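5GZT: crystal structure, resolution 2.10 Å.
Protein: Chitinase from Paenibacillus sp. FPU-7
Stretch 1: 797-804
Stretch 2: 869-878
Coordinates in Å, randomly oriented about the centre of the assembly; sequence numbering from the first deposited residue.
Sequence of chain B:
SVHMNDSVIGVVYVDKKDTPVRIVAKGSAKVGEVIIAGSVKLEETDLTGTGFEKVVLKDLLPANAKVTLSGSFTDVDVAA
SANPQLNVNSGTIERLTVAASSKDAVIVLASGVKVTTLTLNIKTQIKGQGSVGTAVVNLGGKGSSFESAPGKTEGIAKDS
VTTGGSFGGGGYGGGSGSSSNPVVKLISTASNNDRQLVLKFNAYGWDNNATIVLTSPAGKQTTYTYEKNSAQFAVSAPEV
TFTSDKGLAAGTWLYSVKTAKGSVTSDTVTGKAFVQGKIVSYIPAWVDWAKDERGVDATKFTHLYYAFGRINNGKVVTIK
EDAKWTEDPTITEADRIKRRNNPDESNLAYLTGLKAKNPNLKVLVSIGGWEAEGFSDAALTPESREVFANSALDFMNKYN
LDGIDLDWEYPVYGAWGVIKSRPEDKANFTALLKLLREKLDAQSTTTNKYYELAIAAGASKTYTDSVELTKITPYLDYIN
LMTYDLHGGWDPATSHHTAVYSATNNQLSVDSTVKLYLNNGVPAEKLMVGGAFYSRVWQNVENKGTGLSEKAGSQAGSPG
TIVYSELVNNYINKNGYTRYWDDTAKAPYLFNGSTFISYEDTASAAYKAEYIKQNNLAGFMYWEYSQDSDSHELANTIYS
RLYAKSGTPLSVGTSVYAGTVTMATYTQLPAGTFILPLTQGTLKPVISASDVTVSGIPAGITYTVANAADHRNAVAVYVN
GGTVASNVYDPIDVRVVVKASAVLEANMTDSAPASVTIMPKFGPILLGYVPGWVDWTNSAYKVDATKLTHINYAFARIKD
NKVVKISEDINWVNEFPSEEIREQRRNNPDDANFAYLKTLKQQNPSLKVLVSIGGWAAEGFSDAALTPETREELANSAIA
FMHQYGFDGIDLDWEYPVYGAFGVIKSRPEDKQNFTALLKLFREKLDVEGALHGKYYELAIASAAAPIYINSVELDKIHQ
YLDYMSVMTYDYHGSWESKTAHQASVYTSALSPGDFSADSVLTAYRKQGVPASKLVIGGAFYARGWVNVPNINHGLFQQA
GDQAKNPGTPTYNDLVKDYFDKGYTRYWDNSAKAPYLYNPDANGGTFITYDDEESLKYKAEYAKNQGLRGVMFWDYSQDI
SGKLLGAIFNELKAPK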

ATOM      1  N   ARG B 797     -41.064  -3.432  37.933  1.00 13.46           N
ATOM      2  CA  ARG B 797     -39.743  -3.340  38.580  1.00 15.78           C
ATOM      3  C   ARG B 797     -39.598  -4.464  39.521  1.00 15.69           C
ATOM      4  O   ARG B 797     -40.556  -5.264  39.692  1.00 17.66           O
ATOM      5  CB  ARG B 797     -39.587  -1.996  39.320  1.00 17.03           C
ATOM      6  CG  ARG B 797     -39.596  -0.796  38.353  1.00 17.79           C
ATOM      7  CD  ARG B 797     -38.217  -0.747  37.770  1.00 19.55           C
ATOM      8  NE  ARG B 797     -38.101  -0.116  36.482  1.00 20.95           N
ATOM      9  CZ  ARG B 797     -37.648   1.114  36.231  1.00 21.78           C
ATOM     10  NH1 ARG B 797     -37.436   2.012  37.186  1.00 21.67           N
ATOM     11  NH2 ARG B 797     -37.468   1.465  34.984  1.00 24.09           N
ATOM     12  N   ILE B 798     -38.417  -4.606  40.068  1.00 15.28           N
ATOM     13  CA  ILE B 798     -38.135  -5.707  40.938  1.00 17.07           C
ATOM     14  C   ILE B 798     -37.827  -5.109  42.325  1.00 20.09           C
ATOM     15  O   ILE B 798     -36.895  -4.286  42.490  1.00 17.90           O
ATOM     16  CB  ILE B 798     -36.956  -6.480  40.449  1.00 17.77           C
ATOM     17  CG1 ILE B 798     -37.194  -7.070  39.050  1.00 17.13           C
ATOM     18  CG2 ILE B 798     -36.572  -7.632  41.411  1.00 18.33           C
ATOM     19  CD1 ILE B 798     -35.909  -7.680  38.404  1.00 17.97           C
ATOM     20  N   LYS B 799     -38.594  -5.556  43.323  1.00 20.73           N
ATOM     21  CA  LYS B 799     -38.349  -5.188  44.740  1.00 20.33           C
ATOM     22  C   LYS B 799     -38.453  -6.456  45.585  1.00 20.22           C
ATOM     23  O   LYS B 799     -39.490  -7.175  45.520  1.00 18.82           O
ATOM     24  CB  LYS B 799     -39.296  -4.093  45.206  1.00 21.77           C
ATOM     25  CG  LYS B 799     -38.965  -3.690  46.650  1.00 20.67           C
ATOM     26  CD  LYS B 799     -40.058  -2.841  47.256  1.00 23.54           C
ATOM     27  CE  LYS B 799     -39.772  -2.601  48.742  1.00 23.23           C
ATOM     28  NZ  LYS B 799     -40.883  -1.899  49.414  1.00 22.43           N
ATOM     29  N   ASP B 800     -37.364  -6.761  46.337  1.00 19.28           N
ATOM     30  CA  ASP B 800     -37.318  -7.904  47.256  1.00 20.58           C
ATOM     31  C   ASP B 800     -37.486  -9.219  46.451  1.00 20.77           C
ATOM     32  O   ASP B 800     -38.123 -10.189  46.868  1.00 19.31           O
ATOM     33  CB  ASP B 800     -38.380  -7.805  48.355  1.00 20.65           C
ATOM     34  CG  ASP B 800     -38.112  -6.665  49.376  1.00 21.66           C
ATOM     35  OD1 ASP B 800     -36.976  -6.133  49.422  1.00 19.74           O
ATOM     36  OD2 ASP B 800     -39.096  -6.315  50.075  1.00 21.33           O
ATOM     37  N   ASN B 801     -36.901  -9.208  45.255  1.00 18.94           N
ATOM     38  CA  ASN B 801     -37.003 -10.287  44.379  1.00 19.19           C
ATOM     39  C   ASN B 801     -38.417 -10.656  43.935  1.00 17.24           C
ATOM     40  O   ASN B 801     -38.648 -11.802  43.516  1.00 16.46           O
ATOM     41  CB  ASN B 801     -36.271 -11.514  44.935  1.00 22.30           C
ATOM     42  CG  ASN B 801     -35.667 -12.323  43.776  1.00 29.87           C
ATOM     43  OD1 ASN B 801     -35.176 -11.735  42.802  1.00 35.14           O
ATOM     44  ND2 ASN B 801     -35.770 -13.596  43.830  1.00 28.26           N
ATOM     45  N   LYS B 802     -39.302  -9.672  43.906  1.00 16.53           N
ATOM     46  CA  LYS B 802     -40.693  -9.838  43.504  1.00 18.28           C
ATOM     47  C   LYS B 802     -40.909  -8.762  42.439  1.00 18.49           C
ATOM     48  O   LYS B 802     -40.239  -7.760  42.430  1.00 16.12           O
ATOM     49  CB  LYS B 802     -41.660  -9.698  44.717  1.00 21.33           C
ATOM     50  CG  LYS B 802     -41.359 -10.823  45.689  1.00 25.50           C
ATOM     51  CD  LYS B 802     -42.318 -10.916  46.841  1.00 33.02           C
ATOM     52  CE  LYS B 802     -42.239 -12.327  47.534  1.00 33.97           C
ATOM     53  NZ  LYS B 802     -41.674 -13.547  46.799  1.00 37.20           N
ATOM     54  N   VAL B 803     -41.829  -9.020  41.523  1.00 16.46           N
ATOM     55  CA  VAL B 803     -42.134  -8.091  40.507  1.00 17.12           C
ATOM     56  C   VAL B 803     -43.246  -7.178  41.005  1.00 16.43           C
ATOM     57  O   VAL B 803     -44.279  -7.673  41.469  1.00 15.26           O
ATOM     58  CB  VAL B 803     -42.535  -8.830  39.220  1.00 17.85           C
ATOM     59  CG1 VAL B 803     -43.047  -7.838  38.204  1.00 19.70           C
ATOM     60  CG2 VAL B 803     -41.336  -9.571  38.698  1.00 16.54           C
ATOM     61  N   VAL B 804     -43.029  -5.880  40.888  1.00 17.47           N
ATOM     62  CA  VAL B 804     -43.916  -4.853  41.476  1.00 19.18           C
ATOM     63  C   VAL B 804     -44.172  -3.747  40.477  1.00 19.98           C
ATOM     64  O   VAL B 804     -43.535  -3.687  39.438  1.00 20.80           O
ATOM     65  CB  VAL B 804     -43.282  -4.259  42.716  1.00 19.90           C
ATOM     66  CG1 VAL B 804     -43.052  -5.365  43.715  1.00 19.27           C
ATOM     67  CG2 VAL B 804     -41.986  -3.577  42.397  1.00 19.28           C
ATOM     68  N   GLU B 869     -32.789 -20.715  43.264  1.00 26.41           N
ATOM     69  CA  GLU B 869     -33.868 -20.343  44.142  1.00 28.18           C
ATOM     70  C   GLU B 869     -34.319 -18.941  43.827  1.00 21.26           C
ATOM     71  O   GLU B 869     -35.474 -18.682  43.845  1.00 19.20           O
ATOM     72  CB  GLU B 869     -33.437 -20.410  45.643  1.00 32.53           C
ATOM     73  CG  GLU B 869     -33.292 -21.829  46.150  1.00 41.11           C
ATOM     74  CD  GLU B 869     -31.907 -22.485  45.892  1.00 49.30           C
ATOM     75  OE1 GLU B 869     -30.985 -21.918  45.229  1.00 41.13           O
ATOM     76  OE2 GLU B 869     -31.752 -23.623  46.393  1.00 61.64           O
ATOM     77  N   THR B 870     -33.403 -18.035  43.586  1.00 19.58           N
ATOM     78  CA  THR B 870     -33.826 -16.629  43.317  1.00 19.30           C
ATOM     79  C   THR B 870     -34.498 -16.519  41.944  1.00 19.44           C
ATOM     80  O   THR B 870     -35.453 -15.737  41.756  1.00 18.70           O
ATOM     81  CB  THR B 870     -32.666 -15.672  43.421  1.00 20.10           C
ATOM     82  OG1 THR B 870     -31.588 -16.111  42.608  1.00 20.98           O
ATOM     83  CG2 THR B 870     -32.148 -15.628  44.878  1.00 22.93           C
ATOM     84  N   ARG B 871     -34.024 -17.312  40.995  1.00 18.39           N
ATOM     85  CA  ARG B 871     -34.591 -17.314  39.612  1.00 17.64           C
ATOM     86  C   ARG B 871     -36.044 -17.792  39.665  1.00 20.47           C
ATOM     87  O   ARG B 871     -36.944 -17.160  39.131  1.00 18.01           O
ATOM     88  CB  ARG B 871     -33.730 -18.232  38.689  1.00 18.46           C
ATOM     89  CG  ARG B 871     -32.367 -17.649  38.505  1.00 19.81           C
ATOM     90  CD  ARG B 871     -31.552 -18.224  37.412  1.00 24.90           C
ATOM     91  NE  ARG B 871     -31.028 -19.538  37.693  1.00 23.03           N
ATOM     92  CZ  ARG B 871     -29.797 -19.852  38.122  1.00 21.82           C
ATOM     93  NH1 ARG B 871     -28.919 -18.974  38.394  1.00 24.31           N
ATOM     94  NH2 ARG B 871     -29.456 -21.139  38.244  1.00 24.72           N
ATOM     95  N   GLU B 872     -36.242 -18.883  40.391  1.00 20.24           N
ATOM     96  CA  GLU B 872     -37.522 -19.445  40.681  1.00 23.44           C
ATOM     97  C   GLU B 872     -38.480 -18.428  41.297  1.00 21.82           C
ATOM     98  O   GLU B 872     -39.616 -18.226  40.811  1.00 19.35           O
ATOM     99  CB  GLU B 872     -37.324 -20.699  41.579  1.00 26.99           C
ATOM    100  CG  GLU B 872     -38.605 -21.343  42.089  1.00 32.40           C
ATOM    101  CD  GLU B 872     -39.235 -22.223  41.032  1.00 37.71           C
ATOM    102  OE1 GLU B 872     -38.489 -22.567  40.050  1.00 37.55           O
ATOM    103  OE2 GLU B 872     -40.445 -22.559  41.222  1.00 42.22           O
ATOM    104  N   GLU B 873     -38.016 -17.759  42.335  1.00 21.13           N
ATOM    105  CA  GLU B 873     -38.855 -16.792  42.977  1.00 20.85           C
ATOM    106  C   GLU B 873     -39.223 -15.592  42.054  1.00 17.27           C
ATOM    107  O   GLU B 873     -40.395 -15.163  41.984  1.00 17.05           O
ATOM    108  CB  GLU B 873     -38.120 -16.270  44.220  1.00 23.66           C
ATOM    109  CG  GLU B 873     -38.981 -15.350  45.005  1.00 27.62           C
ATOM    110  CD  GLU B 873     -38.290 -14.828  46.266  1.00 29.70           C
ATOM    111  OE1 GLU B 873     -37.018 -14.890  46.389  1.00 26.38           O
ATOM    112  OE2 GLU B 873     -39.105 -14.358  47.108  1.00 31.64           O
ATOM    113  N   LEU B 874     -38.251 -15.075  41.331  1.00 15.56           N
ATOM    114  CA  LEU B 874     -38.514 -13.960  40.421  1.00 15.92           C
ATOM    115  C   LEU B 874     -39.481 -14.447  39.309  1.00 17.50           C
ATOM    116  O   LEU B 874     -40.474 -13.784  38.989  1.00 17.49           O
ATOM    117  CB  LEU B 874     -37.209 -13.356  39.818  1.00 16.03           C
ATOM    118  CG  LEU B 874     -37.548 -12.134  38.918  1.00 16.64           C
ATOM    119  CD1 LEU B 874     -37.846 -10.958  39.788  1.00 19.19           C
ATOM    120  CD2 LEU B 874     -36.454 -11.760  37.923  1.00 17.75           C
ATOM    121  N   ALA B 875     -39.248 -15.642  38.794  1.00 17.59           N
ATOM    122  CA  ALA B 875     -40.053 -16.128  37.680  1.00 17.74           C
ATOM    123  C   ALA B 875     -41.498 -16.310  38.083  1.00 17.84           C
ATOM    124  O   ALA B 875     -42.427 -15.832  37.435  1.00 16.27           O
ATOM    125  CB  ALA B 875     -39.447 -17.405  37.114  1.00 16.08           C
ATOM    126  N   ASN B 876     -41.713 -16.967  39.221  1.00 17.00           N
ATOM    127  CA  ASN B 876     -43.053 -17.148  39.736  1.00 17.40           C
ATOM    128  C   ASN B 876     -43.699 -15.817  39.992  1.00 17.54           C
ATOM    129  O   ASN B 876     -44.837 -15.585  39.642  1.00 19.72           O
ATOM    130  CB  ASN B 876     -43.019 -17.975  41.076  1.00 20.09           C
ATOM    131  CG  ASN B 876     -42.755 -19.435  40.852  1.00 22.55           C
ATOM    132  OD1 ASN B 876     -43.047 -19.975  39.808  1.00 23.20           O
ATOM    133  ND2 ASN B 876     -42.234 -20.097  41.869  1.00 25.86           N
ATOM    134  N   SER B 877     -42.969 -14.880  40.560  1.00 17.52           N
ATOM    135  CA  SER B 877     -43.575 -13.554  40.776  1.00 16.39           C
ATOM    136  C   SER B 877     -43.918 -12.780  39.473  1.00 16.63           C
ATOM    137  O   SER B 877     -44.956 -12.102  39.376  1.00 14.51           O
ATOM    138  CB  SER B 877     -42.640 -12.754  41.669  1.00 17.01           C
ATOM    139  OG  SER B 877     -43.199 -11.524  41.933  1.00 17.99           O
ATOM    140  N   ALA B 878     -43.035 -12.867  38.466  1.00 15.15           N
ATOM    141  CA  ALA B 878     -43.289 -12.221  37.171  1.00 14.71           C
ATOM    142  C   ALA B 878     -44.518 -12.796  36.502  1.00 14.97           C
ATOM    143  O   ALA B 878     -45.361 -12.106  35.980  1.00 14.19           O
ATOM    144  CB  ALA B 878     -42.074 -12.489  36.285  1.00 15.29           C
TER
HETATM  145  O   HOH W   1     -38.551 -12.146  48.613  1.00 31.27           O
HETATM  146  O   HOH W   2     -45.913  -9.984  41.118  1.00 23.59           O

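A β-hairpin packs against one face of a helix, and its tight type I' turn, Lys799 to Lys802, delivers Asn801, the residue with the most surface covered by the helix. Asn801, at the tip, points toward the helix and lodges between Thr870 and Glu873, three residues apart on the helix. Asn801 ND2 donates both to the backbone, Thr870 O, at 3.0 Å and to the side chain, Glu873 OE1, at 3.1 Å, the latter almost perfectly linear. Thr870 O also accepts the helical bond from Leu874 N, so the amide reaches a carbonyl already in use.

Glu873 extends from the helix to meet the hairpin. While Glu873 OE1 accepts from Asn801, Glu873 OE2 forms a salt bridge with Lys802 NZ at 2.7 Å, and a water donates to both Glu873 OE2 and Asp800 O, bridging helix and turn.

Farther along, strand and helix run in roughly the same direction, 33° apart. Val803 points toward the helix, and its CG2 rests between Leu874 and Ala878, 3.9 Å from Leu874 CD1 and 3.9 Å from Ala878 CB; Val803 CG2 also lies 3.6 Å from Ala878 CA, close over the helix backbone. Leu874 CD1 also meets Ile798 CG2 at 3.9 Å, so the leucine touches both strands. Beside this apolar patch, Ser877 OG accepts a hydrogen bond from Val803 N at 2.9 Å.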